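Local structure of nisin biosynthesis protein NisC (Lactococcus lactis subsp. lactis, 2G0D) at residues H94-D99 against N104-L109; I214-H219 against S230-I235; G291-D296 against D404-G409. The protein catalyses, as a zinc-dependent lantibiotic cyclase, the addition of cysteine thiols to dehydrated residues of the nisin precursor, closing its thioether rings. All blocks are in the same frame, centred on the assembly; numbering follows the deposited sequence.

Contact 1: residues H94-D99 against N104-L109; sequences HLREDD and NLLDSL
R96 and D107 form the polar half of this contact, a salt bridge in which one carboxylate oxygen takes two hydrogen bonds. R96 presents the end of its guanidinium, and D107 OD1 lies almost exactly in the plane of that group, 2.9 Å from R96 NH2 and 3.0 Å from R96 NH1. The two N-H groups reach the oxygen differently. The N-H of NH2 meets the syn lone pair of D107 OD1, the one on the side of OD2; NH1 comes from above the carboxylate plane, about 45° out of it, and the two flat groups are turned 55° apart. This is a forked grip on a single oxygen, in contrast to the paired arrangement in which each nitrogen has an oxygen of its own.

The apolar half comes from the stem of the same arginine. With CG anti to the backbone N (chi1 -172°) and the chain extended as far as NE, R96 runs past L106. Its CB lies 3.6 Å from L106 CD1, and at the far end R96 NH1 passes 3.6 Å from L106 CB. L106 thus touches both the root and the head of the arginine.

Other polar links are local. S108 OG and S108 N both bond N104 O, from opposite faces of its carbonyl plane, E97 pairs with K103, and D99 OD1 caps helix 100-122 at K101 N.

The arrangement ties the turn after helix 85-92 to the first part of helix 100-122. L106 also packs on A89 and I92 of helix 85-92, while L95 and L105 rest on I64 of helix 53-74.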
ATOM      1  N   HIS A  94      10.969 -12.476   4.867  1.00 30.55           N
ATOM      2  CA  HIS A  94      11.114 -13.132   6.200  1.00 30.18           C
ATOM      3  C   HIS A  94      11.891 -14.455   6.181  1.00 30.33           C
ATOM      4  O   HIS A  94      12.320 -14.944   7.223  1.00 30.18           O
ATOM      5  CB  HIS A  94       9.747 -13.411   6.789  1.00 29.90           C
ATOM      6  CG  HIS A  94       8.944 -14.358   5.966  1.00 28.97           C
ATOM      7  ND1 HIS A  94       8.364 -13.982   4.777  1.00 26.50           N
ATOM      8  CD2 HIS A  94       8.649 -15.666   6.142  1.00 26.23           C
ATOM      9  CE1 HIS A  94       7.736 -15.018   4.255  1.00 29.46           C
ATOM     10  NE2 HIS A  94       7.900 -16.055   5.058  1.00 29.95           N
ATOM     11  N   LEU A  95      12.099 -15.001   4.991  1.00 30.60           N
ATOM     12  CA  LEU A  95      12.803 -16.265   4.823  1.00 31.13           C
ATOM     13  C   LEU A  95      14.302 -16.088   4.518  1.00 31.92           C
ATOM     14  O   LEU A  95      15.031 -17.076   4.437  1.00 31.23           O
ATOM     15  CB  LEU A  95      12.142 -17.059   3.719  1.00 31.21           C
ATOM     16  CG  LEU A  95      10.720 -17.601   3.971  1.00 30.91           C
ATOM     17  CD1 LEU A  95      10.080 -18.099   2.674  1.00 29.75           C
ATOM     18  CD2 LEU A  95      10.747 -18.719   5.006  1.00 30.76           C
ATOM     19  N   ARG A  96      14.727 -14.828   4.361  1.00 32.82           N
ATOM     20  CA  ARG A  96      16.102 -14.452   4.036  1.00 34.43           C
ATOM     21  C   ARG A  96      17.179 -15.288   4.730  1.00 36.08           C
ATOM     22  O   ARG A  96      18.057 -15.840   4.064  1.00 35.79           O
ATOM     23  CB  ARG A  96      16.354 -12.949   4.270  1.00 33.81           C
ATOM     24  CG  ARG A  96      17.733 -12.498   3.735  1.00 34.33           C
ATOM     25  CD  ARG A  96      17.931 -10.979   3.580  1.00 33.66           C
ATOM     26  NE  ARG A  96      19.319 -10.699   3.177  1.00 33.49           N
ATOM     27  CZ  ARG A  96      19.762 -10.580   1.921  1.00 34.59           C
ATOM     28  NH1 ARG A  96      18.932 -10.673   0.877  1.00 31.25           N
ATOM     29  NH2 ARG A  96      21.064 -10.369   1.700  1.00 34.95           N
ATOM     30  N   GLU A  97      17.096 -15.403   6.053  1.00 38.05           N
ATOM     31  CA  GLU A  97      18.160 -16.062   6.811  1.00 40.47           C
ATOM     32  C   GLU A  97      17.914 -17.553   7.049  1.00 41.26           C
ATOM     33  O   GLU A  97      18.692 -18.203   7.746  1.00 41.52           O
ATOM     34  CB  GLU A  97      18.411 -15.327   8.136  1.00 40.89           C
ATOM     35  CG  GLU A  97      18.633 -13.807   7.986  1.00 44.46           C
ATOM     36  CD  GLU A  97      19.993 -13.456   7.380  1.00 48.30           C
ATOM     37  OE1 GLU A  97      20.868 -14.346   7.311  1.00 50.28           O
ATOM     38  OE2 GLU A  97      20.193 -12.285   6.975  1.00 51.00           O
ATOM     39  N   ASP A  98      16.849 -18.098   6.465  1.00 41.78           N
ATOM     40  CA  ASP A  98      16.513 -19.496   6.709  1.00 42.55           C
ATOM     41  C   ASP A  98      17.346 -20.442   5.846  1.00 42.72           C
ATOM     42  O   ASP A  98      17.730 -21.517   6.296  1.00 42.55           O
ATOM     43  CB  ASP A  98      15.010 -19.752   6.525  1.00 42.60           C
ATOM     44  CG  ASP A  98      14.149 -19.046   7.596  1.00 43.74           C
ATOM     45  OD1 ASP A  98      14.705 -18.496   8.574  1.00 47.33           O
ATOM     46  OD2 ASP A  98      12.910 -19.044   7.473  1.00 43.93           O
ATOM     47  N   ASP A  99      17.611 -20.038   4.604  1.00 43.16           N
ATOM     48  CA  ASP A  99      18.380 -20.852   3.669  1.00 43.19           C
ATOM     49  C   ASP A  99      19.019 -19.965   2.611  1.00 43.03           C
ATOM     50  O   ASP A  99      18.453 -18.936   2.221  1.00 43.19           O
ATOM     51  CB  ASP A  99      17.491 -21.901   2.993  1.00 43.64           C
ATOM     52  CG  ASP A  99      18.294 -22.918   2.183  1.00 45.41           C
ATOM     53  OD1 ASP A  99      18.665 -22.629   1.024  1.00 46.98           O
ATOM     54  OD2 ASP A  99      18.559 -24.018   2.712  1.00 48.14           O
ATOM     55  N   ASN A 104      19.757 -15.835  -1.871  1.00 35.93           N
ATOM     56  CA  ASN A 104      20.226 -15.726  -3.254  1.00 35.37           C
ATOM     57  C   ASN A 104      19.167 -15.101  -4.143  1.00 34.17           C
ATOM     58  O   ASN A 104      19.457 -14.184  -4.894  1.00 33.80           O
ATOM     59  CB  ASN A 104      20.662 -17.088  -3.823  1.00 35.99           C
ATOM     60  CG  ASN A 104      22.050 -17.508  -3.352  1.00 37.99           C
ATOM     61  OD1 ASN A 104      22.785 -16.731  -2.723  1.00 40.15           O
ATOM     62  ND2 ASN A 104      22.416 -18.749  -3.655  1.00 39.56           N
ATOM     63  N   LEU A 105      17.930 -15.578  -4.020  1.00 33.27           N
ATOM     64  CA  LEU A 105      16.807 -15.009  -4.759  1.00 32.08           C
ATOM     65  C   LEU A 105      16.564 -13.539  -4.408  1.00 31.49           C
ATOM     66  O   LEU A 105      16.369 -12.717  -5.297  1.00 31.04           O
ATOM     67  CB  LEU A 105      15.536 -15.840  -4.538  1.00 32.65           C
ATOM     68  CG  LEU A 105      14.263 -15.429  -5.299  1.00 33.07           C
ATOM     69  CD1 LEU A 105      14.522 -15.288  -6.840  1.00 30.21           C
ATOM     70  CD2 LEU A 105      13.125 -16.405  -5.026  1.00 32.23           C
ATOM     71  N   LEU A 106      16.570 -13.206  -3.119  1.00 30.91           N
ATOM     72  CA  LEU A 106      16.325 -11.820  -2.679  1.00 30.85           C
ATOM     73  C   LEU A 106      17.398 -10.843  -3.214  1.00 31.26           C
ATOM     74  O   LEU A 106      17.063  -9.752  -3.664  1.00 31.41           O
ATOM     75  CB  LEU A 106      16.214 -11.740  -1.148  1.00 30.28           C
ATOM     76  CG  LEU A 106      14.885 -12.263  -0.556  1.00 30.32           C
ATOM     77  CD1 LEU A 106      14.986 -12.614   0.936  1.00 28.39           C
ATOM     78  CD2 LEU A 106      13.779 -11.217  -0.768  1.00 27.59           C
ATOM     79  N   ASP A 107      18.668 -11.258  -3.178  1.00 31.17           N
ATOM     80  CA  ASP A 107      19.782 -10.467  -3.726  1.00 31.43           C
ATOM     81  C   ASP A 107      19.619 -10.149  -5.211  1.00 30.81           C
ATOM     82  O   ASP A 107      19.833  -9.013  -5.626  1.00 30.26           O
ATOM     83  CB  ASP A 107      21.132 -11.170  -3.480  1.00 31.53           C
ATOM     84  CG  ASP A 107      21.560 -11.124  -2.023  1.00 33.14           C
ATOM     85  OD1 ASP A 107      20.983 -10.324  -1.241  1.00 36.85           O
ATOM     86  OD2 ASP A 107      22.466 -11.893  -1.649  1.00 34.15           O
ATOM     87  N   SER A 108      19.231 -11.156  -5.994  1.00 30.82           N
ATOM     88  CA  SER A 108      18.902 -10.980  -7.411  1.00 30.86           C
ATOM     89  C   SER A 108      17.781  -9.985  -7.605  1.00 29.37           C
ATOM     90  O   SER A 108      17.871  -9.076  -8.436  1.00 29.28           O
ATOM     91  CB  SER A 108      18.468 -12.301  -8.035  1.00 30.92           C
ATOM     92  OG  SER A 108      19.474 -13.258  -7.845  1.00 36.52           O
ATOM     93  N   LEU A 109      16.713 -10.181  -6.849  1.00 28.84           N
ATOM     94  CA  LEU A 109      15.568  -9.270  -6.911  1.00 28.27           C
ATOM     95  C   LEU A 109      15.990  -7.844  -6.595  1.00 27.64           C
ATOM     96  O   LEU A 109      15.637  -6.933  -7.315  1.00 27.56           O
ATOM     97  CB  LEU A 109      14.430  -9.752  -6.002  1.00 28.10           C
ATOM     98  CG  LEU A 109      13.736 -11.033  -6.468  1.00 27.82           C
ATOM     99  CD1 LEU A 109      12.942 -11.656  -5.349  1.00 28.59           C
ATOM    100  CD2 LEU A 109      12.867 -10.781  -7.701  1.00 27.63           C
TER

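Contact 2: residues I214-H219 against S230-I235; sequences ILAYAH and SALQKI
L215 and L232 point across the gap between two helices, and each ends on an alanine of the opposite one. The two leucines are set by different first torsions. L215 has CG anti to its carbonyl carbon (chi1 -63°), which carries CD1 to A231, where it meets the CB at 3.7 Å. The same methyl lies 4.2 Å from L232 N, so it rests against the backbone of helix 226-242 as well as the alanine methyl.

L232 takes the other course. Its CG stands opposite the backbone N (chi1 177°), and the branched end reaches across to A216 with both methyls against it. CD2 is 3.8 Å from A216 CB and CD1 is 4.1 Å from it, with CD2 also 3.8 Å from A216 CA. The small alanine therefore receives both methyls of the leucine. The two leucine-alanine pairs run in opposite senses across the interface, and no hydrogen bond joins the segments; the side-chain contacts are apolar, and the touching residues are buried.

Neighbouring helices close round it. S167 of helix 156-168 touches both L215 and A231, while Y290 and A294 of helix 281-294 lie against A216.

L215 and L232 have the nearest CA atoms, 6.3 Å apart, and the axes of the two segments approach to 9.5 Å at a signed crossing angle of -141°. Helices 208-221 and 226-242, joined by a short connection, thus form a splayed antiparallel helical hairpin, the kind of pairing from which the alpha toroid of this lanthionine synthetase C-like family is built.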
ATOM      1  N   ILE A 214       5.376   7.833   2.559  1.00 30.19           N
ATOM      2  CA  ILE A 214       6.674   7.190   2.332  1.00 29.76           C
ATOM      3  C   ILE A 214       7.818   8.114   2.747  1.00 30.00           C
ATOM      4  O   ILE A 214       8.826   7.660   3.302  1.00 30.19           O
ATOM      5  CB  ILE A 214       6.841   6.559   0.896  1.00 30.54           C
ATOM      6  CG1 ILE A 214       7.807   5.367   0.941  1.00 30.36           C
ATOM      7  CG2 ILE A 214       7.317   7.585  -0.145  1.00 29.65           C
ATOM      8  CD1 ILE A 214       7.338   4.200   1.870  1.00 29.31           C
ATOM      9  N   LEU A 215       7.649   9.416   2.523  1.00 29.53           N
ATOM     10  CA  LEU A 215       8.649  10.389   3.005  1.00 29.37           C
ATOM     11  C   LEU A 215       8.757  10.507   4.517  1.00 29.28           C
ATOM     12  O   LEU A 215       9.863  10.713   5.041  1.00 30.20           O
ATOM     13  CB  LEU A 215       8.408  11.773   2.413  1.00 29.20           C
ATOM     14  CG  LEU A 215       8.556  11.840   0.891  1.00 29.36           C
ATOM     15  CD1 LEU A 215       8.125  13.222   0.418  1.00 31.19           C
ATOM     16  CD2 LEU A 215       9.985  11.505   0.393  1.00 27.20           C
ATOM     17  N   ALA A 216       7.617  10.419   5.208  1.00 28.86           N
ATOM     18  CA  ALA A 216       7.602  10.405   6.660  1.00 29.30           C
ATOM     19  C   ALA A 216       8.298   9.138   7.171  1.00 29.66           C
ATOM     20  O   ALA A 216       9.143   9.203   8.070  1.00 29.54           O
ATOM     21  CB  ALA A 216       6.157  10.474   7.182  1.00 29.78           C
ATOM     22  N   TYR A 217       7.921   7.989   6.597  1.00 29.60           N
ATOM     23  CA  TYR A 217       8.531   6.701   6.973  1.00 29.61           C
ATOM     24  C   TYR A 217      10.029   6.693   6.714  1.00 29.26           C
ATOM     25  O   TYR A 217      10.764   6.287   7.583  1.00 30.10           O
ATOM     26  CB  TYR A 217       7.846   5.519   6.281  1.00 28.76           C
ATOM     27  CG  TYR A 217       8.355   4.134   6.680  1.00 29.09           C
ATOM     28  CD1 TYR A 217       8.339   3.713   8.015  1.00 28.53           C
ATOM     29  CD2 TYR A 217       8.824   3.233   5.714  1.00 26.21           C
ATOM     30  CE1 TYR A 217       8.783   2.441   8.379  1.00 26.79           C
ATOM     31  CE2 TYR A 217       9.254   1.957   6.078  1.00 23.33           C
ATOM     32  CZ  TYR A 217       9.221   1.572   7.393  1.00 27.02           C
ATOM     33  OH  TYR A 217       9.667   0.315   7.742  1.00 29.45           O
ATOM     34  N   ALA A 218      10.470   7.152   5.539  1.00 29.18           N
ATOM     35  CA  ALA A 218      11.906   7.373   5.239  1.00 28.56           C
ATOM     36  C   ALA A 218      12.622   8.209   6.300  1.00 29.25           C
ATOM     37  O   ALA A 218      13.671   7.804   6.770  1.00 29.93           O
ATOM     38  CB  ALA A 218      12.095   8.007   3.839  1.00 27.36           C
ATOM     39  N   HIS A 219      12.049   9.352   6.701  1.00 29.82           N
ATOM     40  CA  HIS A 219      12.613  10.144   7.801  1.00 30.30           C
ATOM     41  C   HIS A 219      12.832   9.362   9.108  1.00 30.44           C
ATOM     42  O   HIS A 219      13.920   9.405   9.664  1.00 30.08           O
ATOM     43  CB  HIS A 219      11.806  11.411   8.088  1.00 30.29           C
ATOM     44  CG  HIS A 219      12.350  12.213   9.236  1.00 31.75           C
ATOM     45  ND1 HIS A 219      11.682  12.349  10.436  1.00 35.12           N
ATOM     46  CD2 HIS A 219      13.515  12.892   9.377  1.00 31.54           C
ATOM     47  CE1 HIS A 219      12.399  13.103  11.254  1.00 33.22           C
ATOM     48  NE2 HIS A 219      13.515  13.443  10.634  1.00 32.60           N
ATOM     49  N   SER A 230      10.544  19.223   3.757  1.00 35.67           N
ATOM     50  CA  SER A 230       9.728  20.263   3.145  1.00 36.08           C
ATOM     51  C   SER A 230       8.676  19.691   2.197  1.00 35.54           C
ATOM     52  O   SER A 230       7.599  20.264   2.053  1.00 35.80           O
ATOM     53  CB  SER A 230      10.590  21.321   2.434  1.00 35.92           C
ATOM     54  OG  SER A 230      11.509  21.918   3.346  1.00 37.87           O
ATOM     55  N   ALA A 231       8.981  18.574   1.543  1.00 35.73           N
ATOM     56  CA  ALA A 231       7.985  17.909   0.674  1.00 35.14           C
ATOM     57  C   ALA A 231       6.829  17.343   1.498  1.00 34.62           C
ATOM     58  O   ALA A 231       5.658  17.469   1.129  1.00 35.60           O
ATOM     59  CB  ALA A 231       8.637  16.817  -0.144  1.00 35.27           C
ATOM     60  N   LEU A 232       7.170  16.729   2.618  1.00 33.76           N
ATOM     61  CA  LEU A 232       6.191  16.178   3.550  1.00 33.26           C
ATOM     62  C   LEU A 232       5.272  17.267   4.124  1.00 34.02           C
ATOM     63  O   LEU A 232       4.052  17.117   4.122  1.00 33.67           O
ATOM     64  CB  LEU A 232       6.927  15.464   4.689  1.00 33.11           C
ATOM     65  CG  LEU A 232       6.110  14.860   5.831  1.00 33.05           C
ATOM     66  CD1 LEU A 232       5.045  13.896   5.280  1.00 33.47           C
ATOM     67  CD2 LEU A 232       7.025  14.173   6.855  1.00 32.12           C
ATOM     68  N   GLN A 233       5.882  18.349   4.619  1.00 34.06           N
ATOM     69  CA  GLN A 233       5.152  19.508   5.131  1.00 35.41           C
ATOM     70  C   GLN A 233       4.170  20.094   4.108  1.00 34.36           C
ATOM     71  O   GLN A 233       3.005  20.329   4.430  1.00 34.08           O
ATOM     72  CB  GLN A 233       6.136  20.582   5.585  1.00 35.59           C
ATOM     73  CG  GLN A 233       5.610  21.435   6.702  1.00 41.33           C
ATOM     74  CD  GLN A 233       5.828  20.809   8.078  1.00 46.00           C
ATOM     75  OE1 GLN A 233       4.872  20.623   8.843  1.00 48.30           O
ATOM     76  NE2 GLN A 233       7.088  20.504   8.406  1.00 46.48           N
ATOM     77  N   LYS A 234       4.652  20.320   2.884  1.00 34.32           N
ATOM     78  CA  LYS A 234       3.834  20.838   1.783  1.00 33.83           C
ATOM     79  C   LYS A 234       2.637  19.931   1.481  1.00 33.83           C
ATOM     80  O   LYS A 234       1.517  20.413   1.295  1.00 34.02           O
ATOM     81  CB  LYS A 234       4.676  21.017   0.522  1.00 34.34           C
ATOM     82  CG  LYS A 234       3.856  21.409  -0.700  1.00 34.98           C
ATOM     83  CD  LYS A 234       4.671  22.173  -1.736  1.00 36.96           C
ATOM     84  CE  LYS A 234       3.763  22.539  -2.901  1.00 36.75           C
ATOM     85  NZ  LYS A 234       4.512  22.990  -4.108  1.00 37.95           N
ATOM     86  N   ILE A 235       2.885  18.622   1.435  1.00 33.10           N
ATOM     87  CA  ILE A 235       1.835  17.640   1.201  1.00 32.61           C
ATOM     88  C   ILE A 235       0.750  17.764   2.277  1.00 32.56           C
ATOM     89  O   ILE A 235      -0.420  17.843   1.950  1.00 31.94           O
ATOM     90  CB  ILE A 235       2.408  16.197   1.092  1.00 32.96           C
ATOM     91  CG1 ILE A 235       3.184  16.042  -0.228  1.00 31.57           C
ATOM     92  CG2 ILE A 235       1.289  15.128   1.217  1.00 32.06           C
ATOM     93  CD1 ILE A 235       3.950  14.734  -0.355  1.00 32.33           C
TER

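Contact 3: residues G291-D296 against D404-G409; sequences GGLALD and DFLKGG
L293 reaches out from the last turn of helix 281-294 and sets its side chain obliquely across F405, near the carboxyl end of the chain. Starting at the root, L293 CB makes the closest approach, 3.6 Å from F405 CE2. The next ring atom, F405 CD2, is 4.0 Å from L293 CB. The branch point, L293 CG, stands further off, 4.6 Å from F405 CD2. Beyond it L293 CD1 lies 3.9 Å from F405 CD2, and the same methyl meets L406, whose CD2 is 4.3 Å from L293 CD1. This course follows from a first torsion of -60°, which puts the branch beside the leucine's own N and across from its carbonyl carbon. L293 also touches V301 of helix 298-314.

The aromatic ring goes one residue further along the helix. A294 N lies near the ring plane, at the edge, 4.0 Å from F405 CE2, and A294 CB is 4.3 Å from F405 CZ. F405 turns its ring away from its own N (chi1 -157°), which sends it inward from the chain toward the helix. There it also stacks with Y290 and packs on I220 of helix 208-221 and L340 of helix 327-341. L406 rests on L340 too, so one leucine serves both residues of the tail.

Helix 281-294 runs out just past this point: D296 leaves helical geometry with positive phi. No hydrogen bond crosses the contact. It is apolar packing in which the carboxyl-terminal segment, 108 residues further on, folds back over a helix end and lies among several helices of the alpha toroid.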
ATOM      1  N   GLY A 291       2.960  11.631   9.378  1.00 29.43           N
ATOM      2  CA  GLY A 291       3.459  13.031   9.410  1.00 29.74           C
ATOM      3  C   GLY A 291       3.554  13.562  10.828  1.00 29.92           C
ATOM      4  O   GLY A 291       4.594  14.117  11.235  1.00 30.24           O
ATOM      5  N   GLY A 292       2.487  13.362  11.597  1.00 29.38           N
ATOM      6  CA  GLY A 292       2.425  13.786  12.992  1.00 29.35           C
ATOM      7  C   GLY A 292       3.479  13.157  13.881  1.00 30.44           C
ATOM      8  O   GLY A 292       4.077  13.842  14.730  1.00 30.60           O
ATOM      9  N   LEU A 293       3.698  11.854  13.716  1.00 30.55           N
ATOM     10  CA  LEU A 293       4.747  11.166  14.472  1.00 31.97           C
ATOM     11  C   LEU A 293       6.133  11.570  13.964  1.00 32.51           C
ATOM     12  O   LEU A 293       7.016  11.824  14.782  1.00 33.49           O
ATOM     13  CB  LEU A 293       4.576   9.641  14.482  1.00 31.39           C
ATOM     14  CG  LEU A 293       3.258   9.105  15.085  1.00 33.15           C
ATOM     15  CD1 LEU A 293       3.057   7.602  14.728  1.00 30.96           C
ATOM     16  CD2 LEU A 293       3.143   9.343  16.593  1.00 30.48           C
ATOM     17  N   ALA A 294       6.313  11.658  12.638  1.00 32.79           N
ATOM     18  CA  ALA A 294       7.621  12.044  12.052  1.00 33.08           C
ATOM     19  C   ALA A 294       8.043  13.487  12.350  1.00 33.60           C
ATOM     20  O   ALA A 294       9.237  13.746  12.538  1.00 34.01           O
ATOM     21  CB  ALA A 294       7.637  11.814  10.545  1.00 32.27           C
ATOM     22  N   LEU A 295       7.073  14.408  12.334  1.00 33.73           N
ATOM     23  CA  LEU A 295       7.285  15.854  12.568  1.00 34.13           C
ATOM     24  C   LEU A 295       7.065  16.260  14.045  1.00 34.58           C
ATOM     25  O   LEU A 295       7.216  17.433  14.409  1.00 35.73           O
ATOM     26  CB  LEU A 295       6.364  16.684  11.629  1.00 33.29           C
ATOM     27  CG  LEU A 295       6.585  16.489  10.110  1.00 32.37           C
ATOM     28  CD1 LEU A 295       5.505  17.132   9.253  1.00 29.69           C
ATOM     29  CD2 LEU A 295       7.967  17.040   9.667  1.00 33.18           C
ATOM     30  N   ASP A 296       6.751  15.284  14.894  1.00 34.84           N
ATOM     31  CA  ASP A 296       6.431  15.531  16.303  1.00 35.43           C
ATOM     32  C   ASP A 296       5.352  16.630  16.453  1.00 34.65           C
ATOM     33  O   ASP A 296       5.512  17.615  17.172  1.00 33.47           O
ATOM     34  CB  ASP A 296       7.701  15.829  17.129  1.00 36.31           C
ATOM     35  CG  ASP A 296       7.456  15.758  18.638  1.00 39.12           C
ATOM     36  OD1 ASP A 296       6.501  15.059  19.060  1.00 42.28           O
ATOM     37  OD2 ASP A 296       8.225  16.397  19.403  1.00 42.77           O
ATOM     38  N   ASP A 404       6.861  -0.808  12.684  1.00 29.64           N
ATOM     39  CA  ASP A 404       8.160  -0.350  13.230  1.00 30.86           C
ATOM     40  C   ASP A 404       8.344   1.163  13.257  1.00 30.72           C
ATOM     41  O   ASP A 404       9.447   1.646  13.553  1.00 30.67           O
ATOM     42  CB  ASP A 404       9.313  -0.967  12.424  1.00 31.14           C
ATOM     43  CG  ASP A 404       9.319  -0.508  10.951  1.00 34.45           C
ATOM     44  OD1 ASP A 404       8.247  -0.145  10.398  1.00 35.55           O
ATOM     45  OD2 ASP A 404      10.402  -0.533  10.326  1.00 38.02           O
ATOM     46  N   PHE A 405       7.274   1.906  12.977  1.00 30.35           N
ATOM     47  CA  PHE A 405       7.351   3.339  12.819  1.00 31.71           C
ATOM     48  C   PHE A 405       7.983   4.029  14.045  1.00 33.11           C
ATOM     49  O   PHE A 405       8.597   5.090  13.915  1.00 33.36           O
ATOM     50  CB  PHE A 405       5.955   3.953  12.533  1.00 30.65           C
ATOM     51  CG  PHE A 405       6.023   5.288  11.828  1.00 30.56           C
ATOM     52  CD1 PHE A 405       6.063   5.354  10.432  1.00 30.26           C
ATOM     53  CD2 PHE A 405       6.082   6.481  12.555  1.00 29.64           C
ATOM     54  CE1 PHE A 405       6.172   6.602   9.755  1.00 30.96           C
ATOM     55  CE2 PHE A 405       6.184   7.716  11.892  1.00 29.07           C
ATOM     56  CZ  PHE A 405       6.247   7.767  10.484  1.00 29.27           C
ATOM     57  N   LEU A 406       7.806   3.442  15.225  1.00 34.27           N
ATOM     58  CA  LEU A 406       8.298   4.055  16.460  1.00 36.39           C
ATOM     59  C   LEU A 406       9.401   3.226  17.079  1.00 37.71           C
ATOM     60  O   LEU A 406       9.724   3.404  18.242  1.00 38.01           O
ATOM     61  CB  LEU A 406       7.159   4.304  17.463  1.00 35.59           C
ATOM     62  CG  LEU A 406       6.076   5.287  16.998  1.00 36.11           C
ATOM     63  CD1 LEU A 406       4.760   5.098  17.811  1.00 38.66           C
ATOM     64  CD2 LEU A 406       6.572   6.742  17.044  1.00 34.91           C
ATOM     65  N   LYS A 407       9.967   2.304  16.299  1.00 39.60           N
ATOM     66  CA  LYS A 407      11.108   1.515  16.774  1.00 41.45           C
ATOM     67  C   LYS A 407      12.425   2.222  16.491  1.00 43.04           C
ATOM     68  O   LYS A 407      13.477   1.827  17.009  1.00 43.73           O
ATOM     69  CB  LYS A 407      11.108   0.119  16.145  1.00 41.78           C
ATOM     70  CG  LYS A 407       9.899  -0.746  16.506  1.00 40.20           C
ATOM     71  CD  LYS A 407       9.654  -0.794  17.991  1.00 40.96           C
ATOM     72  CE  LYS A 407       8.397  -1.592  18.280  1.00 40.84           C
ATOM     73  NZ  LYS A 407       8.202  -1.741  19.732  1.00 43.44           N
ATOM     74  N   GLY A 408      12.370   3.269  15.671  1.00 44.91           N
ATOM     75  CA  GLY A 408      13.542   4.123  15.449  1.00 47.19           C
ATOM     76  C   GLY A 408      14.315   3.790  14.184  1.00 48.94           C
ATOM     77  O   GLY A 408      13.710   3.598  13.090  1.00 49.05           O
ATOM     78  N   GLY A 409      15.646   3.725  14.335  1.00 49.50           N
ATOM     79  CA  GLY A 409      16.568   3.485  13.213  1.00 50.31           C
ATOM     80  C   GLY A 409      17.967   3.106  13.654  1.00 50.86           C
ATOM     81  O   GLY A 409      18.180   2.056  14.273  1.00 51.67           O
TER

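Overall arrangement
Contacts 2 and 3 are direct neighbours, with centres about 11 Å apart. Y217 OH makes a probable hydrogen bond to D404 OD2 at 2.8 Å, and Y217 CA packs 3.6 Å from F405 CE1; D404 also pairs with K221. Contact 1 stands apart in another part of the toroid, about 30 Å from contact 2 and 28 Å from contact 3 between centres, with nearest atoms about 13 Å away in both cases. C278, C324 and H325 bind the zinc ion. Helices 281-294 and 327-341 start just after these residues in sequence; contact 3 uses the far end of helix 281-294, and its F405 and L406 touch L340 near the end of helix 327-341.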